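Local coordinates for protein 3,6-diketocamphane 1,6-monooxygenase (Pseudomonas putida, PDB 4UWM) that catalyses the FMNH2- and O2-dependent Baeyer-Villiger oxidation of a diketocamphane to a lactone, a step by which the bacterium degrades (-)-camphor, at residues A[8-13]-A[42-47]; A[12-17]-A[49-54]; A[21-26]-A[58-63]. All blocks are in the same frame, centred on the assembly; numbering follows the deposited sequence.

Contact 1: residues A[8-13]-A[42-47]; sequences IFHPYM and MISEHA. With FMN (flavin mononucleotide), chain C.
I8 and F9 run parallel to M42 and I43, and the tight part of the contact is this pair of strand ends. F9 N donates to M42 O at 2.7 Å, almost straight at 162°, and S44 N returns the pattern to F9 O at 3.1 Å. I8 and M42 share one face of the sheet, I8 CG1 lying 3.9 Å from M42 CB; F9 and I43 share the other, where the rim of the F9 ring meets I43 CG2. Just past the strands H10 and S44 stay paired, S44 CB 3.2 Å from H10 O, and both turn polar ends to the flavin. H10 NE2 sits 2.8 Å from both FMN N5 and FMN O4, donating a hydrogen bond to N5; H10 ND1 is hydrogen-bonded to E347, and a bond at each nitrogen fixes the imidazole's rotation. In one of two modelled conformers S44 OG bonds to M76 O and lies 3.1 Å from FMN O4, a bond left unsettled. The looser end is partly exposed H46, its CE1 3.8 Å from H10 O, with a water bridging H10 O and H46 ND1. Neighbouring parallel strands whose C-terminal ends carry cofactor-binding residues are characteristic of the TIM barrel, here the FMN site of the bacterial luciferase family.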
loop_
_atom_site.group_PDB
_atom_site.type_symbol
_atom_site.label_atom_id
_atom_site.label_comp_id
_atom_site.label_asym_id
_atom_site.label_seq_id
_atom_site.Cartn_x
_atom_site.Cartn_y
_atom_site.Cartn_z
ATOM N N ILE A 8 12.716 -2.469 14.722
ATOM C CA ILE A 8 11.713 -3.391 14.222
ATOM C C ILE A 8 10.341 -3.056 14.838
ATOM O O ILE A 8 10.191 -2.963 16.053
ATOM C CB ILE A 8 12.110 -4.892 14.292
ATOM C CG1 ILE A 8 11.012 -5.763 13.637
ATOM C CG2 ILE A 8 12.429 -5.348 15.714
ATOM C CD1 ILE A 8 11.445 -7.158 13.263
ATOM N N PHE A 9 9.366 -2.843 13.962
ATOM C CA PHE A 9 8.026 -2.377 14.318
ATOM C C PHE A 9 7.066 -3.503 13.964
ATOM O O PHE A 9 6.543 -3.585 12.827
ATOM C CB PHE A 9 7.740 -1.121 13.509
ATOM C CG PHE A 9 6.607 -0.270 14.025
ATOM C CD1 PHE A 9 6.726 0.451 15.211
ATOM C CD2 PHE A 9 5.448 -0.120 13.268
ATOM C CE1 PHE A 9 5.677 1.265 15.649
ATOM C CE2 PHE A 9 4.407 0.676 13.688
ATOM C CZ PHE A 9 4.510 1.365 14.890
ATOM N N HIS A 10 6.828 -4.373 14.937
ATOM C CA HIS A 10 5.952 -5.521 14.729
ATOM C C HIS A 10 4.515 -5.283 14.262
ATOM O O HIS A 10 4.042 -6.019 13.391
ATOM C CB HIS A 10 6.010 -6.531 15.871
ATOM C CG HIS A 10 7.127 -7.497 15.720
ATOM N ND1 HIS A 10 8.349 -7.323 16.330
ATOM C CD2 HIS A 10 7.234 -8.620 14.970
ATOM C CE1 HIS A 10 9.153 -8.312 15.982
ATOM N NE2 HIS A 10 8.502 -9.111 15.159
ATOM N N PRO A 11 3.795 -4.327 14.843
ATOM C CA PRO A 11 4.169 -3.615 16.063
ATOM C C PRO A 11 3.680 -4.395 17.287
ATOM O O PRO A 11 3.209 -5.534 17.144
ATOM C CB PRO A 11 3.387 -2.324 15.935
ATOM C CG PRO A 11 2.123 -2.766 15.272
ATOM C CD PRO A 11 2.550 -3.807 14.260
ATOM N N TYR A 12 3.819 -3.812 18.479
ATOM C CA TYR A 12 3.118 -4.339 19.653
ATOM C C TYR A 12 2.266 -3.207 20.240
ATOM O O TYR A 12 2.700 -2.499 21.160
ATOM C CB TYR A 12 4.101 -4.878 20.712
ATOM C CG TYR A 12 4.848 -6.126 20.270
ATOM C CD1 TYR A 12 4.170 -7.337 20.106
ATOM C CD2 TYR A 12 6.220 -6.098 20.018
ATOM C CE1 TYR A 12 4.836 -8.482 19.688
ATOM C CE2 TYR A 12 6.893 -7.250 19.599
ATOM C CZ TYR A 12 6.190 -8.433 19.448
ATOM O OH TYR A 12 6.812 -9.594 19.043
ATOM N N MET A 13 1.087 -3.027 19.670
ATOM C CA MET A 13 0.178 -1.956 20.065
ATOM C C MET A 13 -0.786 -2.509 21.098
ATOM O O MET A 13 -1.365 -3.578 20.889
ATOM C CB MET A 13 -0.640 -1.428 18.873
ATOM C CG MET A 13 0.129 -0.799 17.711
ATOM S SD MET A 13 1.211 0.582 18.181
ATOM C CE MET A 13 0.042 1.848 18.611
ATOM N N MET A 42 12.305 -1.998 10.073
ATOM C CA MET A 42 11.591 -3.189 9.609
ATOM C C MET A 42 10.145 -3.102 10.107
ATOM O O MET A 42 9.915 -2.753 11.274
ATOM C CB MET A 42 12.253 -4.459 10.166
ATOM C CG MET A 42 13.651 -4.726 9.583
ATOM S SD MET A 42 14.410 -6.193 10.318
ATOM C CE MET A 42 16.074 -6.098 9.622
ATOM N N ILE A 43 9.174 -3.424 9.240
ATOM C CA ILE A 43 7.746 -3.385 9.630
ATOM C C ILE A 43 7.093 -4.694 9.272
ATOM O O ILE A 43 7.124 -5.096 8.101
ATOM C CB ILE A 43 7.009 -2.188 8.986
ATOM C CG1 ILE A 43 7.777 -0.902 9.296
ATOM C CG2 ILE A 43 5.542 -2.120 9.462
ATOM C CD1 ILE A 43 7.464 0.297 8.442
ATOM N N SER A 44 6.507 -5.354 10.265
ATOM C CA SER A 44 5.937 -6.686 10.069
ATOM C C SER A 44 4.519 -6.671 9.478
ATOM O O SER A 44 3.906 -5.621 9.346
ATOM C CB SER A 44 5.979 -7.511 11.357
ATOM O OG SER A 44 7.313 -7.636 11.823
ATOM N N GLU A 45 4.031 -7.866 9.144
ATOM C CA GLU A 45 2.752 -8.071 8.465
ATOM C C GLU A 45 1.959 -9.206 9.099
ATOM O O GLU A 45 2.441 -10.359 9.161
ATOM C CB GLU A 45 3.020 -8.362 6.967
ATOM C CG GLU A 45 1.789 -8.720 6.122
ATOM C CD GLU A 45 2.168 -8.940 4.649
ATOM O OE1 GLU A 45 2.731 -8.013 4.042
ATOM O OE2 GLU A 45 1.938 -10.044 4.107
ATOM N N HIS A 46 0.752 -8.892 9.578
ATOM C CA HIS A 46 -0.159 -9.888 10.153
ATOM C C HIS A 46 -1.582 -9.467 9.831
ATOM O O HIS A 46 -1.908 -8.293 9.993
ATOM C CB HIS A 46 -0.045 -9.953 11.680
ATOM C CG HIS A 46 1.338 -10.211 12.193
ATOM N ND1 HIS A 46 2.331 -9.247 12.194
ATOM C CD2 HIS A 46 1.876 -11.311 12.782
ATOM C CE1 HIS A 46 3.428 -9.755 12.739
ATOM N NE2 HIS A 46 3.180 -11.009 13.085
ATOM N N ALA A 47 -2.420 -10.421 9.428
ATOM C CA ALA A 47 -3.843 -10.171 9.146
ATOM C C ALA A 47 -4.779 -10.645 10.258
ATOM O O ALA A 47 -5.944 -10.249 10.283
ATOM C CB ALA A 47 -4.237 -10.825 7.817
HETATM N N1 FMN C . 8.821 -13.524 11.310
HETATM C C2 FMN C . 8.997 -12.453 10.484
HETATM O O2 FMN C . 8.995 -12.625 9.246
HETATM N N3 FMN C . 9.182 -11.202 10.944
HETATM C C4 FMN C . 9.206 -10.919 12.253
HETATM O O4 FMN C . 9.384 -9.741 12.625
HETATM C C4A FMN C . 9.018 -12.028 13.231
HETATM N N5 FMN C . 9.022 -11.823 14.568
HETATM C C5A FMN C . 8.850 -12.845 15.444
HETATM C C6 FMN C . 8.865 -12.596 16.818
HETATM C C7 FMN C . 8.690 -13.634 17.734
HETATM C C7M FMN C . 8.709 -13.344 19.214
HETATM C C8 FMN C . 8.484 -15.023 17.228
HETATM C C8M FMN C . 8.289 -16.181 18.167
HETATM C C9 FMN C . 8.469 -15.273 15.858
HETATM C C9A FMN C . 8.646 -14.241 14.940
HETATM N N10 FMN C . 8.638 -14.491 13.542
HETATM C C10 FMN C . 8.818 -13.391 12.663
HETATM C "C1'" FMN C . 8.419 -15.855 13.024
HETATM C "C2'" FMN C . 9.729 -16.557 12.700
HETATM O "O2'" FMN C . 10.533 -15.664 11.931
HETATM C "C3'" FMN C . 9.479 -17.836 11.906
HETATM O "O3'" FMN C . 9.396 -18.934 12.825
HETATM C "C4'" FMN C . 10.583 -18.059 10.869
HETATM O "O4'" FMN C . 10.359 -17.229 9.722
HETATM C "C5'" FMN C . 10.723 -19.514 10.437
HETATM O "O5'" FMN C . 11.755 -20.051 11.253
HETATM P P FMN C . 12.493 -21.442 10.964
HETATM O O1P FMN C . 12.653 -21.574 9.483
HETATM O O2P FMN C . 13.783 -21.205 11.692
HETATM O O3P FMN C . 11.575 -22.453 11.591
HETATM O O HOH W 1 1.829 -6.442 11.906
#

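Contact 2: residues A[12-17]-A[49-54]; sequences YMRPGR and QIWENI
P15 lies over one face of the W51 indole, and CH-pi contacts carry most of this meeting of two loops. P15 CD stands 3.6 Å from the centroid of the six-membered ring, 21° off its normal, and R14 CA covers the same face nearer the rim. Y284 stacks on the indole. P15 CB also touches I50 CG2 at 3.9 Å. E52 OE2 lies at the edge of the Y12 ring, 3.6 Å from Y12 CE1, ring and carboxylate planes 60° apart. N53 crosses M13 at about a right angle, its OD1 3.4 Å from M13 CG; that buried oxygen has no polar partner in the model. Both loops follow C-terminal ends of adjacent strands in the TIM barrel, the side on which FMN binds, and 12-17 closes with a type II turn from R14 to R17 in which G16 has positive phi. One backbone hydrogen bond ties the loops directly, M13 N to W51 O at 3.0 Å and 170°. Beyond the two loops, W51 NE1 bonds to Q182 of the second subunit, N53 ND2 to T22, and E52 OE2 to Y284. One water joins Y12 OH to E52 OE2, and another links M13 O with I50 O.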
loop_
_atom_site.group_PDB
_atom_site.type_symbol
_atom_site.label_atom_id
_atom_site.label_comp_id
_atom_site.label_asym_id
_atom_site.label_seq_id
_atom_site.Cartn_x
_atom_site.Cartn_y
_atom_site.Cartn_z
ATOM N N TYR A 12 3.819 -3.812 18.479
ATOM C CA TYR A 12 3.118 -4.339 19.653
ATOM C C TYR A 12 2.266 -3.207 20.240
ATOM O O TYR A 12 2.700 -2.499 21.160
ATOM C CB TYR A 12 4.101 -4.878 20.712
ATOM C CG TYR A 12 4.848 -6.126 20.270
ATOM C CD1 TYR A 12 4.170 -7.337 20.106
ATOM C CD2 TYR A 12 6.220 -6.098 20.018
ATOM C CE1 TYR A 12 4.836 -8.482 19.688
ATOM C CE2 TYR A 12 6.893 -7.250 19.599
ATOM C CZ TYR A 12 6.190 -8.433 19.448
ATOM O OH TYR A 12 6.812 -9.594 19.043
ATOM N N MET A 13 1.087 -3.027 19.670
ATOM C CA MET A 13 0.178 -1.956 20.065
ATOM C C MET A 13 -0.786 -2.509 21.098
ATOM O O MET A 13 -1.365 -3.578 20.889
ATOM C CB MET A 13 -0.640 -1.428 18.873
ATOM C CG MET A 13 0.129 -0.799 17.711
ATOM S SD MET A 13 1.211 0.582 18.181
ATOM C CE MET A 13 0.042 1.848 18.611
ATOM N N ARG A 14 -1.006 -1.769 22.196
ATOM C CA ARG A 14 -1.979 -2.189 23.222
ATOM C C ARG A 14 -3.337 -2.484 22.612
ATOM O O ARG A 14 -3.838 -1.703 21.792
ATOM C CB ARG A 14 -2.163 -1.116 24.311
ATOM C CG ARG A 14 -0.982 -0.905 25.231
ATOM C CD ARG A 14 -1.431 -0.252 26.537
ATOM N NE ARG A 14 -2.128 1.016 26.325
ATOM C CZ ARG A 14 -1.525 2.192 26.145
ATOM N NH1 ARG A 14 -0.203 2.270 26.144
ATOM N NH2 ARG A 14 -2.250 3.295 25.953
ATOM N N PRO A 15 -3.969 -3.607 23.005
ATOM C CA PRO A 15 -5.308 -3.871 22.492
ATOM C C PRO A 15 -6.246 -2.693 22.735
ATOM O O PRO A 15 -6.218 -2.095 23.810
ATOM C CB PRO A 15 -5.746 -5.108 23.291
ATOM C CG PRO A 15 -4.463 -5.834 23.474
ATOM C CD PRO A 15 -3.464 -4.749 23.785
ATOM N N GLY A 16 -7.023 -2.332 21.716
ATOM C CA GLY A 16 -7.836 -1.119 21.774
ATOM C C GLY A 16 -7.337 0.079 20.971
ATOM O O GLY A 16 -8.120 0.990 20.665
ATOM N N ARG A 17 -6.040 0.113 20.654
ATOM C CA ARG A 17 -5.507 1.141 19.764
ATOM C C ARG A 17 -6.237 1.092 18.412
ATOM O O ARG A 17 -6.522 0.010 17.892
ATOM C CB ARG A 17 -3.999 0.967 19.544
ATOM C CG ARG A 17 -3.120 1.205 20.758
ATOM C CD ARG A 17 -3.157 2.643 21.211
ATOM N NE ARG A 17 -1.934 2.994 21.906
ATOM C CZ ARG A 17 -1.786 4.089 22.633
ATOM N NH1 ARG A 17 -2.794 4.925 22.765
ATOM N NH2 ARG A 17 -0.630 4.353 23.205
ATOM N N GLN A 49 -3.871 -10.938 13.929
ATOM C CA GLN A 49 -3.387 -10.673 15.311
ATOM C C GLN A 49 -3.852 -9.341 15.888
ATOM O O GLN A 49 -4.134 -8.414 15.144
ATOM C CB GLN A 49 -1.864 -10.734 15.357
ATOM C CG GLN A 49 -1.293 -12.142 15.126
ATOM C CD GLN A 49 -1.622 -13.079 16.272
ATOM O OE1 GLN A 49 -2.468 -13.952 16.144
ATOM N NE2 GLN A 49 -0.966 -12.874 17.416
ATOM N N ILE A 50 -3.870 -9.229 17.214
ATOM C CA ILE A 50 -4.321 -7.992 17.880
ATOM C C ILE A 50 -3.197 -7.009 18.157
ATOM O O ILE A 50 -3.286 -5.853 17.755
ATOM C CB ILE A 50 -5.089 -8.281 19.206
ATOM C CG1 ILE A 50 -6.322 -9.148 18.943
ATOM C CG2 ILE A 50 -5.473 -6.975 19.926
ATOM C CD1 ILE A 50 -7.428 -8.461 18.183
ATOM N N TRP A 51 -2.173 -7.453 18.883
ATOM C CA TRP A 51 -1.029 -6.611 19.187
ATOM C C TRP A 51 -0.242 -6.278 17.920
ATOM O O TRP A 51 0.188 -5.131 17.740
ATOM C CB TRP A 51 -0.088 -7.277 20.199
ATOM C CG TRP A 51 -0.564 -7.351 21.635
ATOM C CD1 TRP A 51 -1.398 -8.282 22.173
ATOM C CD2 TRP A 51 -0.171 -6.483 22.724
ATOM N NE1 TRP A 51 -1.555 -8.052 23.530
ATOM C CE2 TRP A 51 -0.816 -6.955 23.890
ATOM C CE3 TRP A 51 0.667 -5.373 22.824
ATOM C CZ2 TRP A 51 -0.665 -6.333 25.140
ATOM C CZ3 TRP A 51 0.820 -4.744 24.082
ATOM C CH2 TRP A 51 0.150 -5.228 25.210
ATOM N N GLU A 52 -0.064 -7.280 17.050
ATOM C CA GLU A 52 0.704 -7.092 15.826
ATOM C C GLU A 52 -0.318 -6.764 14.740
ATOM O O GLU A 52 -0.813 -7.644 14.048
ATOM C CB GLU A 52 1.510 -8.353 15.493
ATOM C CG GLU A 52 2.347 -8.892 16.665
ATOM C CD GLU A 52 1.630 -9.903 17.557
ATOM O OE1 GLU A 52 0.390 -9.994 17.530
ATOM O OE2 GLU A 52 2.331 -10.607 18.338
ATOM N N ASN A 53 -0.659 -5.486 14.632
ATOM C CA ASN A 53 -1.896 -5.102 13.946
ATOM C C ASN A 53 -1.679 -4.341 12.631
ATOM O O ASN A 53 -2.470 -3.465 12.293
ATOM C CB ASN A 53 -2.809 -4.313 14.916
ATOM C CG ASN A 53 -2.181 -3.019 15.390
ATOM O OD1 ASN A 53 -1.002 -2.787 15.172
ATOM N ND2 ASN A 53 -2.982 -2.145 16.020
ATOM N N ILE A 54 -0.612 -4.669 11.896
ATOM C CA ILE A 54 -0.394 -4.041 10.594
ATOM C C ILE A 54 -0.460 -5.122 9.502
ATOM O O ILE A 54 0.460 -5.932 9.402
ATOM C CB ILE A 54 0.946 -3.226 10.550
ATOM C CG1 ILE A 54 0.826 -1.957 11.430
ATOM C CG2 ILE A 54 1.332 -2.839 9.111
ATOM C CD1 ILE A 54 2.124 -1.159 11.540
HETATM O O HOH W 2 5.007 -11.217 17.789
HETATM O O HOH W 3 -3.712 -3.505 19.291
HETATM O O HOH W 4 -5.864 -1.343 15.195
#

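Contact 3: residues A[21-26]-A[58-63]; sequences QTFDWG and ELLIAA
The F23 ring reaches helix 58-63 with its outer end: L59 O lies at its edge, near the ring plane and 3.5 Å from CZ, while L60 CA and A63 CB approach obliquely. F23 CG is anti to its backbone N (chi1 -156°), pointing away from it, and the ring then extends to the other helix. F23 CE1 meets L60 CA at 3.6 Å and L59 CB at 4.0 Å, and F23 CZ comes within 3.6 Å of A63 CB. The ring tip thus rests against one turn of helix, between L59 and A63. L60 answers in the reverse direction. Its branches lie directly on the backbone of G26, L60 CD1 3.6 Å from G26 C and CD2 3.9 Å from G26 CA. No hydrogen bond crosses this apolar, buried interface. The axes of segments 21-26 and 58-63 come within 10.1 Å at a crossing angle of -48°. I27 of the first helix continues the packing on L60 and A63; I98 of the second subunit touches F23, and L59 packs on L59 of the second subunit. Helices 19-35 and 57-65 follow successive parallel strands, and their packing belongs to the outer helical layer of the TIM barrel.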
loop_
_atom_site.group_PDB
_atom_site.type_symbol
_atom_site.label_atom_id
_atom_site.label_comp_id
_atom_site.label_asym_id
_atom_site.label_seq_id
_atom_site.Cartn_x
_atom_site.Cartn_y
_atom_site.Cartn_z
ATOM N N GLN A 21 -4.344 5.536 15.085
ATOM C CA GLN A 21 -3.310 5.745 16.101
ATOM C C GLN A 21 -2.064 4.914 15.778
ATOM O O GLN A 21 -0.943 5.382 15.926
ATOM C CB GLN A 21 -3.832 5.347 17.486
ATOM C CG GLN A 21 -4.866 6.295 18.102
ATOM C CD GLN A 21 -5.466 5.698 19.373
ATOM O OE1 GLN A 21 -5.829 4.512 19.433
ATOM N NE2 GLN A 21 -5.558 6.523 20.406
ATOM N N THR A 22 -2.275 3.680 15.341
ATOM C CA THR A 22 -1.168 2.776 15.020
ATOM C C THR A 22 -0.352 3.369 13.873
ATOM O O THR A 22 0.884 3.379 13.904
ATOM C CB THR A 22 -1.737 1.386 14.648
ATOM O OG1 THR A 22 -2.427 0.858 15.777
ATOM C CG2 THR A 22 -0.651 0.393 14.219
ATOM N N PHE A 23 -1.064 3.819 12.847
ATOM C CA PHE A 23 -0.455 4.400 11.640
ATOM C C PHE A 23 0.324 5.676 11.983
ATOM O O PHE A 23 1.487 5.835 11.587
ATOM C CB PHE A 23 -1.533 4.617 10.569
ATOM C CG PHE A 23 -1.000 4.654 9.151
ATOM C CD1 PHE A 23 -0.538 3.488 8.545
ATOM C CD2 PHE A 23 -0.990 5.852 8.419
ATOM C CE1 PHE A 23 -0.074 3.508 7.232
ATOM C CE2 PHE A 23 -0.520 5.886 7.116
ATOM C CZ PHE A 23 -0.047 4.705 6.526
ATOM N N ASP A 24 -0.283 6.543 12.799
ATOM C CA ASP A 24 0.372 7.761 13.295
ATOM C C ASP A 24 1.664 7.461 14.071
ATOM O O ASP A 24 2.712 8.065 13.806
ATOM C CB ASP A 24 -0.623 8.581 14.151
ATOM C CG ASP A 24 -0.152 10.027 14.395
ATOM O OD1 ASP A 24 0.508 10.636 13.520
ATOM O OD2 ASP A 24 -0.467 10.554 15.477
ATOM N N TRP A 25 1.602 6.501 14.989
ATOM C CA TRP A 25 2.774 6.072 15.747
ATOM C C TRP A 25 3.900 5.523 14.840
ATOM O O TRP A 25 5.093 5.834 15.032
ATOM C CB TRP A 25 2.356 5.035 16.806
ATOM C CG TRP A 25 3.506 4.455 17.666
ATOM C CD1 TRP A 25 3.715 3.136 17.983
ATOM C CD2 TRP A 25 4.524 5.190 18.354
ATOM N NE1 TRP A 25 4.831 3.011 18.790
ATOM C CE2 TRP A 25 5.340 4.258 19.026
ATOM C CE3 TRP A 25 4.844 6.554 18.443
ATOM C CZ2 TRP A 25 6.452 4.647 19.811
ATOM C CZ3 TRP A 25 5.960 6.939 19.210
ATOM C CH2 TRP A 25 6.746 5.981 19.882
ATOM N N GLY A 26 3.519 4.719 13.849
ATOM C CA GLY A 26 4.500 4.234 12.870
ATOM C C GLY A 26 5.230 5.343 12.129
ATOM O O GLY A 26 6.459 5.292 12.015
ATOM N N GLU A 58 3.624 -2.021 3.698
ATOM C CA GLU A 58 3.985 -1.131 2.588
ATOM C C GLU A 58 3.243 0.220 2.648
ATOM O O GLU A 58 3.764 1.247 2.149
ATOM C CB GLU A 58 3.791 -1.847 1.218
ATOM C CG GLU A 58 2.328 -2.030 0.791
ATOM C CD GLU A 58 1.611 -3.229 1.396
ATOM O OE1 GLU A 58 2.146 -3.910 2.309
ATOM O OE2 GLU A 58 0.495 -3.544 0.919
ATOM N N LEU A 59 2.029 0.241 3.232
ATOM C CA LEU A 59 1.299 1.512 3.388
ATOM C C LEU A 59 2.039 2.482 4.313
ATOM O O LEU A 59 2.135 3.694 4.027
ATOM C CB LEU A 59 -0.140 1.298 3.904
ATOM C CG LEU A 59 -1.135 0.492 3.065
ATOM C CD1 LEU A 59 -2.567 0.692 3.568
ATOM C CD2 LEU A 59 -1.079 0.839 1.610
ATOM N N LEU A 60 2.570 1.946 5.396
ATOM C CA LEU A 60 3.295 2.761 6.361
ATOM C C LEU A 60 4.630 3.217 5.766
ATOM O O LEU A 60 5.020 4.378 5.901
ATOM C CB LEU A 60 3.517 1.960 7.636
ATOM C CG LEU A 60 4.376 2.608 8.728
ATOM C CD1 LEU A 60 3.861 4.006 9.080
ATOM C CD2 LEU A 60 4.419 1.693 9.938
ATOM N N ILE A 61 5.311 2.303 5.071
ATOM C CA ILE A 61 6.572 2.646 4.390
ATOM C C ILE A 61 6.342 3.780 3.389
ATOM O O ILE A 61 7.080 4.776 3.374
ATOM C CB ILE A 61 7.179 1.425 3.668
ATOM C CG1 ILE A 61 7.615 0.352 4.670
ATOM C CG2 ILE A 61 8.348 1.874 2.787
ATOM C CD1 ILE A 61 8.042 -1.000 4.075
ATOM N N ALA A 62 5.310 3.635 2.559
ATOM C CA ALA A 62 4.953 4.673 1.598
ATOM C C ALA A 62 4.623 6.021 2.257
ATOM O O ALA A 62 5.025 7.095 1.765
ATOM C CB ALA A 62 3.800 4.213 0.709
ATOM N N ALA A 63 3.889 5.967 3.367
ATOM C CA ALA A 63 3.540 7.188 4.112
ATOM C C ALA A 63 4.735 7.903 4.770
ATOM O O ALA A 63 4.697 9.110 4.961
ATOM C CB ALA A 63 2.466 6.902 5.155
#

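The three contacts run through the first two beta-alpha units of the barrel, from the flavin outward. Contact 1 contributes I8, H10 and S44 to the FMN pocket. Contact 2 continues both of its chains into the loops beyond the strands; the centres are 9 Å apart, and Y12 and M13 belong to both, with H46 N probably hydrogen-bonded to I54 O. Contact 3 lies about 10 Å from contact 1, centre to centre, on the face of the strands that carries F9 and I43, where F9 CZ packs 3.5 Å from G26 CA. Contacts 2 and 3 meet at N53 ND2 and T22 OG1, 3.1 Å apart. The L60 side chain is about 13 Å from FMN, whereas the Y12 side chain comes to about 4 Å.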